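Polymeric immunoglobulin receptor (Mus musculus, PDB 4NOB) probably binds polymeric immunoglobulins such as dimeric IgA for transport across epithelia. Local coordinates at residues V33-G45 against T52-Y64. Residues are numbered along the deposited sequence; the frame is centred on the assembly and turned at random.
Sequences VNRHTRKYWCRQG and TLISSNGYLSKEY. With EDO (1,2-ethanediol), chain E.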
loop_
_atom_site.group_PDB
_atom_site.type_symbol
_atom_site.label_atom_id
_atom_site.label_comp_id
_atom_site.label_asym_id
_atom_site.label_seq_id
_atom_site.Cartn_x
_atom_site.Cartn_y
_atom_site.Cartn_z
ATOM N N VAL A 33 19.828 5.233 -2.688
ATOM C CA VAL A 33 19.195 5.513 -1.380
ATOM C C VAL A 33 17.752 5.057 -1.417
ATOM O O VAL A 33 17.281 4.371 -0.480
ATOM C CB VAL A 33 19.218 6.999 -1.054
ATOM C CG1 VAL A 33 18.316 7.345 0.088
ATOM C CG2 VAL A 33 20.660 7.384 -0.726
ATOM N N ASN A 34 17.038 5.335 -2.513
ATOM C CA ASN A 34 15.611 4.957 -2.552
ATOM C C ASN A 34 15.456 3.473 -2.712
ATOM O O ASN A 34 14.583 2.809 -2.120
ATOM C CB ASN A 34 14.887 5.657 -3.662
ATOM C CG ASN A 34 14.743 7.127 -3.382
ATOM O OD1 ASN A 34 14.674 7.498 -2.213
ATOM N ND2 ASN A 34 14.863 7.952 -4.354
ATOM N N ARG A 35 16.278 2.813 -3.527
ATOM C CA ARG A 35 16.168 1.393 -3.638
ATOM C C ARG A 35 16.310 0.629 -2.333
ATOM O O ARG A 35 15.666 -0.432 -2.097
ATOM C CB ARG A 35 17.191 0.822 -4.683
ATOM C CG ARG A 35 16.793 1.020 -6.152
ATOM C CD ARG A 35 17.799 0.420 -7.103
ATOM N NE ARG A 35 19.012 1.205 -7.195
ATOM C CZ ARG A 35 19.174 2.227 -8.010
ATOM N NH1 ARG A 35 18.186 2.662 -8.760
ATOM N NH2 ARG A 35 20.315 2.882 -8.085
ATOM N N HIS A 36 17.217 1.131 -1.432
ATOM C CA HIS A 36 17.531 0.437 -0.205
ATOM C C HIS A 36 16.825 0.946 1.033
ATOM O O HIS A 36 16.909 0.256 2.044
ATOM C CB HIS A 36 19.048 0.503 0.022
ATOM C CG HIS A 36 19.809 -0.115 -1.108
ATOM N ND1 HIS A 36 19.749 -1.475 -1.370
ATOM C CD2 HIS A 36 20.498 0.426 -2.141
ATOM C CE1 HIS A 36 20.450 -1.746 -2.468
ATOM N NE2 HIS A 36 20.916 -0.602 -2.950
ATOM N N THR A 37 16.054 2.005 0.959
ATOM C CA THR A 37 15.403 2.603 2.117
ATOM C C THR A 37 14.187 1.809 2.506
ATOM O O THR A 37 13.661 0.988 1.712
ATOM C CB THR A 37 15.111 4.052 1.916
ATOM O OG1 THR A 37 14.926 4.665 3.225
ATOM C CG2 THR A 37 13.965 4.339 1.021
ATOM N N ARG A 38 13.660 2.075 3.698
ATOM C CA ARG A 38 12.393 1.468 4.157
ATOM C C ARG A 38 11.244 1.839 3.204
ATOM O O ARG A 38 11.096 2.992 2.783
ATOM C CB ARG A 38 12.077 1.949 5.567
ATOM C CG ARG A 38 10.744 1.535 6.109
ATOM C CD ARG A 38 10.594 2.031 7.517
ATOM N NE ARG A 38 9.253 1.750 8.116
ATOM C CZ ARG A 38 8.222 2.588 8.103
ATOM N NH1 ARG A 38 8.265 3.836 7.661
ATOM N NH2 ARG A 38 7.115 2.160 8.711
ATOM N N LYS A 39 10.447 0.844 2.837
ATOM C CA LYS A 39 9.204 1.032 2.147
ATOM C C LYS A 39 8.077 0.728 3.079
ATOM O O LYS A 39 8.135 -0.186 3.912
ATOM C CB LYS A 39 9.093 0.050 0.982
ATOM C CG LYS A 39 10.303 -0.156 0.118
ATOM C CD LYS A 39 10.833 1.035 -0.583
ATOM C CE LYS A 39 12.011 0.867 -1.510
ATOM N NZ LYS A 39 13.153 0.229 -0.830
ATOM N N TYR A 40 6.944 1.425 2.887
ATOM C CA TYR A 40 5.768 1.190 3.760
ATOM C C TYR A 40 4.458 1.372 3.029
ATOM O O TYR A 40 4.368 2.069 2.024
ATOM C CB TYR A 40 5.817 2.089 5.020
ATOM C CG TYR A 40 5.745 3.545 4.743
ATOM C CD1 TYR A 40 4.529 4.198 4.505
ATOM C CD2 TYR A 40 6.878 4.337 4.626
ATOM C CE1 TYR A 40 4.488 5.537 4.200
ATOM C CE2 TYR A 40 6.801 5.661 4.304
ATOM C CZ TYR A 40 5.591 6.269 4.073
ATOM O OH TYR A 40 5.471 7.645 3.825
ATOM N N TRP A 41 3.424 0.804 3.638
ATOM C CA TRP A 41 2.036 0.972 3.288
ATOM C C TRP A 41 1.363 1.298 4.626
ATOM O O TRP A 41 1.435 0.530 5.562
ATOM C CB TRP A 41 1.473 -0.273 2.670
ATOM C CG TRP A 41 0.011 -0.339 2.407
ATOM C CD1 TRP A 41 -0.884 -1.115 3.093
ATOM C CD2 TRP A 41 -0.744 0.339 1.383
ATOM N NE1 TRP A 41 -2.156 -0.966 2.595
ATOM C CE2 TRP A 41 -2.078 -0.113 1.494
ATOM C CE3 TRP A 41 -0.417 1.251 0.377
ATOM C CZ2 TRP A 41 -3.090 0.296 0.631
ATOM C CZ3 TRP A 41 -1.418 1.647 -0.470
ATOM C CH2 TRP A 41 -2.731 1.159 -0.336
ATOM N N CYS A 42 0.609 2.383 4.645
ATOM C CA CYS A 42 -0.049 2.862 5.885
ATOM C C CYS A 42 -1.471 3.356 5.563
ATOM O O CYS A 42 -1.780 3.742 4.448
ATOM C CB CYS A 42 0.787 3.949 6.550
ATOM S SG CYS A 42 1.014 5.471 5.614
ATOM N N ARG A 43 -2.328 3.321 6.598
ATOM C CA ARG A 43 -3.698 3.826 6.512
ATOM C C ARG A 43 -3.838 5.118 7.268
ATOM O O ARG A 43 -3.412 5.229 8.400
ATOM C CB ARG A 43 -4.661 2.789 7.161
ATOM C CG ARG A 43 -6.139 3.157 6.980
ATOM C CD ARG A 43 -7.132 1.990 7.348
ATOM N NE ARG A 43 -8.482 2.363 6.900
ATOM C CZ ARG A 43 -9.432 1.510 6.737
ATOM N NH1 ARG A 43 -9.266 0.243 6.952
ATOM N NH2 ARG A 43 -10.627 1.973 6.406
ATOM N N GLN A 44 -4.340 6.112 6.545
ATOM C CA GLN A 44 -4.620 7.409 7.154
ATOM C C GLN A 44 -5.799 7.327 8.077
ATOM O O GLN A 44 -6.864 6.767 7.787
ATOM C CB GLN A 44 -4.964 8.391 6.033
ATOM C CG GLN A 44 -3.894 8.600 5.025
ATOM C CD GLN A 44 -3.867 9.976 4.412
ATOM O OE1 GLN A 44 -3.448 10.925 5.084
ATOM N NE2 GLN A 44 -4.288 10.098 3.135
ATOM N N GLY A 45 -5.613 7.850 9.298
ATOM C CA GLY A 45 -6.671 7.788 10.267
ATOM C C GLY A 45 -7.204 9.158 10.691
ATOM O O GLY A 45 -6.734 10.155 10.256
ATOM N N THR A 52 1.197 2.463 9.962
ATOM C CA THR A 52 1.837 1.398 9.180
ATOM C C THR A 52 1.130 0.127 9.308
ATOM O O THR A 52 0.879 -0.375 10.432
ATOM C CB THR A 52 3.290 1.212 9.533
ATOM O OG1 THR A 52 3.952 2.463 9.413
ATOM C CG2 THR A 52 4.018 0.247 8.577
ATOM N N LEU A 53 0.795 -0.488 8.166
ATOM C CA LEU A 53 0.202 -1.800 8.114
ATOM C C LEU A 53 1.177 -2.869 7.598
ATOM O O LEU A 53 1.077 -4.030 8.016
ATOM C CB LEU A 53 -1.042 -1.828 7.185
ATOM C CG LEU A 53 -2.163 -0.918 7.707
ATOM C CD1 LEU A 53 -3.250 -0.834 6.666
ATOM C CD2 LEU A 53 -2.699 -1.381 9.068
ATOM N N ILE A 54 2.140 -2.481 6.781
ATOM C CA ILE A 54 3.183 -3.430 6.336
ATOM C C ILE A 54 4.391 -2.646 5.958
ATOM O O ILE A 54 4.226 -1.499 5.420
ATOM C CB ILE A 54 2.612 -4.387 5.211
ATOM C CG1 ILE A 54 3.642 -5.421 4.876
ATOM C CG2 ILE A 54 2.149 -3.606 4.018
ATOM C CD1 ILE A 54 3.049 -6.583 4.018
ATOM N N SER A 55 5.603 -3.119 6.214
ATOM C CA SER A 55 6.755 -2.434 5.778
ATOM C C SER A 55 7.853 -3.442 5.355
ATOM O O SER A 55 7.831 -4.632 5.786
ATOM C CB SER A 55 7.264 -1.459 6.858
ATOM O OG SER A 55 7.980 -2.273 7.835
ATOM N N SER A 56 8.816 -2.938 4.632
ATOM C CA SER A 56 9.937 -3.724 4.125
ATOM C C SER A 56 10.910 -4.144 5.246
ATOM O O SER A 56 11.812 -4.962 4.937
ATOM C CB SER A 56 10.703 -3.034 3.006
ATOM O OG SER A 56 11.283 -1.823 3.473
ATOM N N ASN A 57 10.797 -3.623 6.478
ATOM C CA ASN A 57 11.610 -4.150 7.579
ATOM C C ASN A 57 10.956 -5.443 8.051
ATOM O O ASN A 57 11.456 -6.071 9.006
ATOM C CB ASN A 57 11.644 -3.148 8.705
ATOM C CG ASN A 57 12.316 -1.820 8.342
ATOM O OD1 ASN A 57 11.806 -0.710 8.668
ATOM N ND2 ASN A 57 13.452 -1.911 7.669
ATOM N N GLY A 58 9.889 -5.922 7.436
ATOM C CA GLY A 58 9.226 -7.108 7.941
ATOM C C GLY A 58 8.161 -6.849 8.984
ATOM O O GLY A 58 7.808 -7.788 9.699
ATOM N N TYR A 59 7.583 -5.690 9.085
ATOM C CA TYR A 59 6.518 -5.431 10.022
ATOM C C TYR A 59 5.176 -5.694 9.365
ATOM O O TYR A 59 5.004 -5.336 8.178
ATOM C CB TYR A 59 6.508 -3.956 10.500
ATOM C CG TYR A 59 5.364 -3.600 11.344
ATOM C CD1 TYR A 59 5.363 -3.950 12.687
ATOM C CD2 TYR A 59 4.188 -3.023 10.827
ATOM C CE1 TYR A 59 4.268 -3.620 13.477
ATOM C CE2 TYR A 59 3.086 -2.775 11.569
ATOM C CZ TYR A 59 3.126 -3.039 12.904
ATOM O OH TYR A 59 2.010 -2.828 13.667
ATOM N N LEU A 60 4.280 -6.326 10.105
ATOM C CA LEU A 60 2.953 -6.596 9.657
ATOM C C LEU A 60 1.926 -6.303 10.716
ATOM O O LEU A 60 2.055 -6.827 11.827
ATOM C CB LEU A 60 2.780 -8.039 9.171
ATOM C CG LEU A 60 1.497 -8.436 8.380
ATOM C CD1 LEU A 60 1.609 -7.744 7.000
ATOM C CD2 LEU A 60 1.346 -9.921 8.241
ATOM N N SER A 61 0.871 -5.560 10.430
ATOM C CA SER A 61 -0.222 -5.387 11.329
ATOM C C SER A 61 -1.011 -6.648 11.468
ATOM O O SER A 61 -1.216 -7.392 10.518
ATOM C CB SER A 61 -1.168 -4.328 10.744
ATOM O OG SER A 61 -2.417 -4.293 11.498
ATOM N N LYS A 62 -1.552 -6.887 12.672
ATOM C CA LYS A 62 -2.421 -8.058 12.831
ATOM C C LYS A 62 -3.624 -7.999 11.918
ATOM O O LYS A 62 -4.207 -9.046 11.579
ATOM C CB LYS A 62 -2.873 -8.164 14.300
ATOM C CG LYS A 62 -3.760 -7.062 14.757
ATOM C CD LYS A 62 -3.979 -7.128 16.293
ATOM C CE LYS A 62 -4.808 -5.929 16.721
ATOM N NZ LYS A 62 -4.824 -5.913 18.236
ATOM N N GLU A 63 -4.027 -6.811 11.436
ATOM C CA GLU A 63 -5.123 -6.737 10.527
ATOM C C GLU A 63 -4.835 -7.400 9.178
ATOM O O GLU A 63 -5.784 -7.668 8.399
ATOM C CB GLU A 63 -5.444 -5.284 10.226
ATOM C CG GLU A 63 -5.864 -4.477 11.445
ATOM C CD GLU A 63 -6.941 -5.093 12.261
ATOM O OE1 GLU A 63 -7.839 -5.811 11.691
ATOM O OE2 GLU A 63 -6.881 -4.878 13.520
ATOM N N TYR A 64 -3.552 -7.576 8.862
ATOM C CA TYR A 64 -3.122 -8.195 7.615
ATOM C C TYR A 64 -2.493 -9.583 7.781
ATOM O O TYR A 64 -2.021 -10.149 6.817
ATOM C CB TYR A 64 -2.109 -7.289 6.923
ATOM C CG TYR A 64 -2.650 -6.139 6.144
ATOM C CD1 TYR A 64 -3.989 -5.865 6.067
ATOM C CD2 TYR A 64 -1.810 -5.343 5.419
ATOM C CE1 TYR A 64 -4.439 -4.791 5.279
ATOM C CE2 TYR A 64 -2.274 -4.284 4.634
ATOM C CZ TYR A 64 -3.579 -3.995 4.621
ATOM O OH TYR A 64 -4.027 -2.941 3.827
HETATM C C1 EDO E . -7.366 -3.176 7.747
HETATM O O1 EDO E . -8.642 -2.663 7.309
HETATM C C2 EDO E . -6.377 -2.103 7.562
HETATM O O2 EDO E . -6.680 -0.984 8.404
HETATM O O HOH W 1 8.241 -0.611 10.250
HETATM O O HOH W 2 13.084 -2.316 0.627
#
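Strand 39-44 runs antiparallel to residues 52-56, with Trp-41 and Ile-54 as a hydrogen-bonded pair, until a classic beta bulge makes Leu-53 and Ile-54 share the carbonyl of Trp-41: Leu-53 N sits 2.9 Å from Trp-41 O, while the bond from Ile-54 N is weak. One residue of slippage thus sets Cys-42, disulfide-bonded to Cys-50, opposite Thr-52. On the face of Trp-41 and Ile-54, Trp-41 CB packs on Ile-54 CG2 at 3.7 Å. The indole turns its pyrrole edge to Tyr-64, since a chi1 of 172° swings CG away from the backbone N, and Trp-41 NE1 donates to Tyr-64 OH at 3.0 Å, the hydroxyl lying in the indole plane. The two rings meet rim to rim, their planes 20° apart. This is the tryptophan of the V-set immunoglobulin core, on strand C, packed against Ile-81 and Ile-83 of the other sheet; Tyr-64 OH satisfies the one polar atom of its side chain. A phenylalanine in place of Tyr-64 would probably leave the indole N-H without its acceptor. On the opposite face the extended Arg-38 reaches along the strands over Tyr-40 CB, and its NH2 meets Thr-52 OG1 at 3.3 Å in the guanidinium plane, a bent bond (136°), while NH1 is held by Gly-99 O. At the far end Lys-39 N points straight at Ser-56 OG, 2.9 Å away, and Ser-56 N returns a bond to Lys-39 O. The bent Lys-39 chain folds its ammonium back to Thr-37 O, 2.7 Å from NZ, and Arg-35 O.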